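Local coordinates for glycogen synthase (PDB 6GNF), which belongs to the starch and bacterial glycogen synthases, two-domain glycosyltransferases, and is modelled here with adenosine-5'-diphosphate and a glycan bound, at residues 74-79 with 89-94; 146-151 with 161-166. All coordinates share one frame; numbering follows the deposited sequence.

Interaction 1: residues 74-79 with 89-94; sequences TEIIQP and VRYFHS. With SO4 (sulfate ion), chain G.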
loop_
_atom_site.group_PDB
_atom_site.type_symbol
_atom_site.label_atom_id
_atom_site.label_comp_id
_atom_site.label_asym_id
_atom_site.label_seq_id
_atom_site.Cartn_x
_atom_site.Cartn_y
_atom_site.Cartn_z
ATOM N N THR A 74 25.911 -3.728 12.243
ATOM C CA THR A 74 26.961 -2.801 11.825
ATOM C C THR A 74 27.821 -2.341 12.995
ATOM O O THR A 74 28.869 -1.738 12.799
ATOM C CB THR A 74 26.384 -1.535 11.201
ATOM O OG1 THR A 74 25.714 -0.785 12.217
ATOM C CG2 THR A 74 25.440 -1.871 10.029
ATOM N N GLU A 75 27.369 -2.608 14.221
ATOM C CA GLU A 75 28.023 -2.166 15.460
ATOM C C GLU A 75 27.873 -0.668 15.720
ATOM O O GLU A 75 28.401 -0.132 16.691
ATOM C CB GLU A 75 29.494 -2.574 15.510
ATOM C CG GLU A 75 29.676 -4.083 15.445
ATOM C CD GLU A 75 29.405 -4.769 16.787
ATOM O OE1 GLU A 75 29.352 -6.018 16.795
ATOM O OE2 GLU A 75 29.252 -4.073 17.830
ATOM N N ILE A 76 27.106 0.008 14.886
ATOM C CA ILE A 76 26.823 1.414 15.086
ATOM C C ILE A 76 25.681 1.546 16.087
ATOM O O ILE A 76 24.698 0.813 16.016
ATOM C CB ILE A 76 26.402 2.081 13.763
ATOM C CG1 ILE A 76 27.523 1.959 12.730
ATOM C CG2 ILE A 76 26.044 3.540 13.990
ATOM C CD1 ILE A 76 27.079 2.183 11.302
ATOM N N ILE A 77 25.814 2.487 17.018
ATOM C CA ILE A 77 24.728 2.856 17.924
ATOM C C ILE A 77 24.478 4.344 17.804
ATOM O O ILE A 77 25.408 5.112 17.599
ATOM C CB ILE A 77 25.017 2.510 19.398
ATOM C CG1 ILE A 77 26.196 3.332 19.928
ATOM C CG2 ILE A 77 25.266 1.019 19.541
ATOM C CD1 ILE A 77 26.714 2.876 21.271
ATOM N N GLN A 78 23.213 4.737 17.856
ATOM C CA GLN A 78 22.833 6.125 17.708
ATOM C C GLN A 78 21.828 6.496 18.795
ATOM O O GLN A 78 20.804 5.841 18.929
ATOM C CB GLN A 78 22.219 6.326 16.325
ATOM C CG GLN A 78 21.655 7.706 16.061
ATOM C CD GLN A 78 22.695 8.791 16.245
ATOM O OE1 GLN A 78 23.894 8.565 16.083
ATOM N NE2 GLN A 78 22.248 9.943 16.706
ATOM N N PRO A 79 22.110 7.563 19.574
ATOM C CA PRO A 79 21.108 8.000 20.546
ATOM C C PRO A 79 19.887 8.643 19.880
ATOM O O PRO A 79 20.031 9.414 18.936
ATOM C CB PRO A 79 21.863 9.009 21.425
ATOM C CG PRO A 79 23.045 9.420 20.634
ATOM C CD PRO A 79 23.392 8.269 19.745
ATOM N N VAL A 89 19.454 3.217 19.350
ATOM C CA VAL A 89 19.154 2.180 18.368
ATOM C C VAL A 89 20.467 1.585 17.858
ATOM O O VAL A 89 21.518 2.215 17.975
ATOM C CB VAL A 89 18.285 2.714 17.213
ATOM C CG1 VAL A 89 16.935 3.164 17.748
ATOM C CG2 VAL A 89 18.968 3.854 16.472
ATOM N N ARG A 90 20.419 0.328 17.422
ATOM C CA ARG A 90 21.491 -0.284 16.649
ATOM C C ARG A 90 21.006 -0.364 15.211
ATOM O O ARG A 90 19.805 -0.315 14.965
ATOM C CB ARG A 90 21.809 -1.682 17.157
ATOM C CG ARG A 90 22.351 -1.739 18.576
ATOM C CD ARG A 90 22.718 -3.161 18.971
ATOM N NE ARG A 90 21.569 -4.062 18.897
ATOM C CZ ARG A 90 21.634 -5.399 18.903
ATOM N NH1 ARG A 90 22.800 -6.027 18.985
ATOM N NH2 ARG A 90 20.516 -6.117 18.824
ATOM N N TYR A 91 21.936 -0.413 14.264
ATOM C CA TYR A 91 21.598 -0.538 12.855
ATOM C C TYR A 91 22.103 -1.869 12.328
ATOM O O TYR A 91 23.253 -2.263 12.549
ATOM C CB TYR A 91 22.208 0.598 12.038
ATOM C CG TYR A 91 21.702 1.976 12.393
ATOM C CD1 TYR A 91 20.460 2.425 11.949
ATOM C CD2 TYR A 91 22.484 2.854 13.139
ATOM C CE1 TYR A 91 19.999 3.699 12.260
ATOM C CE2 TYR A 91 22.029 4.127 13.469
ATOM C CZ TYR A 91 20.787 4.552 13.027
ATOM O OH TYR A 91 20.343 5.835 13.351
ATOM N N PHE A 92 21.204 -2.612 11.693
ATOM C CA PHE A 92 21.565 -3.814 10.965
ATOM C C PHE A 92 21.473 -3.475 9.487
ATOM O O PHE A 92 20.799 -2.518 9.110
ATOM C CB PHE A 92 20.636 -4.969 11.327
ATOM C CG PHE A 92 20.927 -5.582 12.666
ATOM C CD1 PHE A 92 20.706 -4.864 13.831
ATOM C CD2 PHE A 92 21.417 -6.866 12.763
ATOM C CE1 PHE A 92 20.969 -5.419 15.069
ATOM C CE2 PHE A 92 21.684 -7.437 13.994
ATOM C CZ PHE A 92 21.462 -6.709 15.151
ATOM N N HIS A 93 22.129 -4.276 8.660
ATOM C CA HIS A 93 22.348 -3.931 7.262
ATOM C C HIS A 93 22.309 -5.176 6.397
ATOM O O HIS A 93 22.965 -6.153 6.711
ATOM C CB HIS A 93 23.702 -3.221 7.140
ATOM C CG HIS A 93 24.043 -2.776 5.753
ATOM N ND1 HIS A 93 25.311 -2.384 5.396
ATOM C CD2 HIS A 93 23.290 -2.663 4.633
ATOM C CE1 HIS A 93 25.328 -2.055 4.115
ATOM N NE2 HIS A 93 24.114 -2.217 3.630
ATOM N N SER A 94 21.482 -5.154 5.358
ATOM C CA SER A 94 21.542 -6.164 4.305
ATOM C C SER A 94 21.655 -5.495 2.945
ATOM O O SER A 94 21.363 -4.306 2.815
ATOM C CB SER A 94 20.358 -7.142 4.366
ATOM O OG SER A 94 19.104 -6.495 4.349
HETATM S S SO4 G . 20.293 -9.952 18.046
HETATM O O1 SO4 G . 21.335 -9.056 18.612
HETATM O O2 SO4 G . 18.939 -9.349 18.133
HETATM O O3 SO4 G . 20.295 -11.205 18.832
HETATM O O4 SO4 G . 20.609 -10.253 16.631
#
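Y91 lies alongside Q78, is crossed at a slant by I76, and meets T74 OG1 with its CB at 3.8 Å. Because CG lies anti to the carbonyl carbon (chi1 -63°), the ring is carried toward Q78: CD2 presents an edge to I76 CG2 at 3.7 Å, and CE2 meets Q78 CB, which approaches obliquely, at 3.6 Å. At the tip, OH touches Q78 CG, but its polar partner is A142 O, so the phenol ties the hairpin to helix 132-144.

The backbone evidence divides the contact in two. Q78 and V89 form an antiparallel hydrogen-bonded pair, with Q78 N to V89 O and V89 N to Q78 O both 3.0 Å. I77 and R90 form the adjoining non-hydrogen-bonded pair, their side chains on the other face of the sheet. Regularity fades toward T74: the bond from Y91 N to I76 O is weak, and E75 has positive phi (72°). Here Y91 O is gripped twice by one residue: T74 N approaches almost head-on (C=O...N 161°) at 3.1 Å, and T74 OG1 from above the carbonyl plane at 2.9 Å. OG1 in turn accepts I76 N at 3.1 Å, closing an ST turn that fixes the hydroxyl. The R90 guanidinium turns one face to the edge of the F92 ring, with CE1 near its rim; NH2 bonds sulfate O1 and forms a salt bridge to D105.

This is a beta hairpin, strands 72-82 and 85-96, forming the antiparallel margin of the mixed sheet in the N-terminal, Rossmann-like domain of a GT-B glycosyltransferase.

Interaction 2: residues 146-151 with 161-166; sequences VPLLVP and MGENTI. With SO4 (sulfate ion), chain H.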
loop_
_atom_site.group_PDB
_atom_site.type_symbol
_atom_site.label_atom_id
_atom_site.label_comp_id
_atom_site.label_asym_id
_atom_site.label_seq_id
_atom_site.Cartn_x
_atom_site.Cartn_y
_atom_site.Cartn_z
ATOM N N VAL A 146 21.293 7.740 9.220
ATOM C CA VAL A 146 21.802 6.643 8.389
ATOM C C VAL A 146 22.734 7.121 7.269
ATOM O O VAL A 146 23.801 6.509 7.080
ATOM C CB VAL A 146 20.662 5.755 7.851
ATOM C CG1 VAL A 146 21.137 4.852 6.720
ATOM C CG2 VAL A 146 20.094 4.914 8.982
ATOM N N PRO A 147 22.347 8.183 6.533
ATOM C CA PRO A 147 23.266 8.689 5.510
ATOM C C PRO A 147 24.608 9.196 6.051
ATOM O O PRO A 147 25.581 9.249 5.296
ATOM C CB PRO A 147 22.482 9.834 4.866
ATOM C CG PRO A 147 21.053 9.449 5.067
ATOM C CD PRO A 147 21.038 8.848 6.449
ATOM N N LEU A 148 24.684 9.506 7.342
ATOM C CA LEU A 148 25.926 10.012 7.927
ATOM C C LEU A 148 26.801 8.909 8.514
ATOM O O LEU A 148 28.013 9.075 8.601
ATOM C CB LEU A 148 25.615 11.039 9.017
ATOM C CG LEU A 148 24.706 12.208 8.623
ATOM C CD1 LEU A 148 24.387 13.057 9.848
ATOM C CD2 LEU A 148 25.350 13.054 7.543
ATOM N N LEU A 149 26.199 7.777 8.889
ATOM C CA LEU A 149 26.874 6.777 9.727
ATOM C C LEU A 149 27.121 5.426 9.079
ATOM O O LEU A 149 28.165 4.802 9.307
ATOM C CB LEU A 149 26.051 6.537 10.996
ATOM C CG LEU A 149 25.990 7.608 12.079
ATOM C CD1 LEU A 149 25.106 7.160 13.236
ATOM C CD2 LEU A 149 27.365 8.036 12.554
ATOM N N VAL A 150 26.188 4.966 8.257
ATOM C CA VAL A 150 26.202 3.574 7.804
ATOM C C VAL A 150 26.905 3.405 6.447
ATOM O O VAL A 150 26.400 3.854 5.419
ATOM C CB VAL A 150 24.766 3.013 7.721
ATOM C CG1 VAL A 150 24.772 1.564 7.272
ATOM C CG2 VAL A 150 24.067 3.129 9.074
ATOM N N PRO A 151 28.042 2.683 6.417
ATOM C CA PRO A 151 28.712 2.467 5.140
ATOM C C PRO A 151 27.921 1.513 4.255
ATOM O O PRO A 151 27.511 0.432 4.688
ATOM C CB PRO A 151 30.048 1.838 5.531
ATOM C CG PRO A 151 29.798 1.203 6.854
ATOM C CD PRO A 151 28.752 2.033 7.534
ATOM N N MET A 161 26.412 7.480 2.624
ATOM C CA MET A 161 25.699 8.205 1.574
ATOM C C MET A 161 26.016 9.700 1.591
ATOM O O MET A 161 26.142 10.308 0.542
ATOM C CB MET A 161 24.189 7.985 1.710
ATOM C CG MET A 161 23.368 8.719 0.665
ATOM S SD MET A 161 21.619 8.296 0.674
ATOM C CE MET A 161 21.686 6.739 -0.202
ATOM N N GLY A 162 26.152 10.283 2.777
ATOM C CA GLY A 162 26.537 11.689 2.900
ATOM C C GLY A 162 25.367 12.654 2.970
ATOM O O GLY A 162 24.207 12.251 3.021
ATOM N N GLU A 163 25.673 13.944 2.925
ATOM C CA GLU A 163 24.688 14.984 3.207
ATOM C C GLU A 163 23.854 15.420 2.011
ATOM O O GLU A 163 22.839 16.073 2.204
ATOM C CB GLU A 163 25.372 16.191 3.847
ATOM C CG GLU A 163 25.990 15.851 5.194
ATOM C CD GLU A 163 26.556 17.064 5.929
ATOM O OE1 GLU A 163 25.843 18.072 6.124
ATOM O OE2 GLU A 163 27.749 17.025 6.293
ATOM N N ASN A 164 24.271 15.081 0.795
ATOM C CA ASN A 164 23.501 15.450 -0.395
ATOM C C ASN A 164 22.490 14.385 -0.727
ATOM O O ASN A 164 22.569 13.740 -1.781
ATOM C CB ASN A 164 24.415 15.716 -1.578
ATOM C CG ASN A 164 25.276 16.942 -1.357
ATOM O OD1 ASN A 164 24.798 17.977 -0.897
ATOM N ND2 ASN A 164 26.557 16.812 -1.627
ATOM N N THR A 165 21.520 14.245 0.171
ATOM C CA THR A 165 20.609 13.126 0.173
ATOM C C THR A 165 19.171 13.595 0.026
ATOM O O THR A 165 18.806 14.627 0.564
ATOM C CB THR A 165 20.773 12.340 1.484
ATOM O OG1 THR A 165 22.081 11.752 1.486
ATOM C CG2 THR A 165 19.707 11.255 1.621
ATOM N N ILE A 166 18.385 12.832 -0.728
ATOM C CA ILE A 166 16.947 13.016 -0.816
ATOM C C ILE A 166 16.293 11.948 0.054
ATOM O O ILE A 166 16.409 10.756 -0.229
ATOM C CB ILE A 166 16.451 12.866 -2.268
ATOM C CG1 ILE A 166 17.060 13.957 -3.151
ATOM C CG2 ILE A 166 14.929 12.947 -2.339
ATOM C CD1 ILE A 166 16.860 13.730 -4.630
HETATM S S SO4 H . 27.859 13.500 -3.308
HETATM O O1 SO4 H . 27.552 14.011 -1.955
HETATM O O2 SO4 H . 27.211 14.380 -4.313
HETATM O O3 SO4 H . 27.355 12.114 -3.466
HETATM O O4 SO4 H . 29.334 13.504 -3.479
HETATM O O HOH W 1 24.856 5.812 4.603
#
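The carbonyl group of P147 receives the G162 N-H tilted 32° from its plane, in a nearly straight bond of 2.8 Å (N-H...O 163°). A second carbonyl, that of G162, is met on two counts: T165 OG1 bonds to its oxygen from above the plane at 2.7 Å, and P147 CB packs against the same oxygen at 3.5 Å. These contacts join the end of the short helix 146-149 to the loop leading into strand 166-170 of the Rossmann-like N-terminal domain. V146 O still accepts V150 N, from the first residue past the helix. P151, four places beyond P147, has no N-H to offer, consistent with P147 O turning to G162 N. G162 reaches that position with phi 92° and an extended psi, where a CB would press on the carbonyl O of M161.

M161 N lies close to P147 O at a poor angle and is not bonded to it; it donates instead to a water at 3.0 Å. That water also donates to V146 O and V150 O, bridging the helix end to the loop. M161 CB rests on P147 CB, while the CG, anti to the backbone N, leads the sulfur away from the helix, and the side chain packs on L152 and N23.

The proline ring crosses T165 at about a right angle, CG nearing T165 CG2. Farther out, L148 CD2 touches E163 CG at 3.7 Å, and E163 OE1 is held by F191 N. N164, centre of an inverse gamma turn, sends ND2 to sulfate O1 at 3.0 Å.

How the interactions relate
Both contacts belong to the N-terminal domain and are partly buried, their centres about 14 Å apart, yet they differ in kind. Interaction 1 pairs two strands and buries 403 Å², with four of ten touching residues buried; interaction 2 joins a helix end to a loop and buries 226 Å², with three of six. They meet where 146-151 packs against the hairpin: V146 CG2 lies 3.5 Å from Y91 CE1, and P151 O lies 3.4 Å from H93 CE1, while L149 touches I76 and Q78. This seam is mixed: V146 and Y91 are buried, L149, I76 and Q78 partly exposed. Each contact also binds a sulfate, probably from the crystallisation liquor, through an exposed residue, R90 or N164.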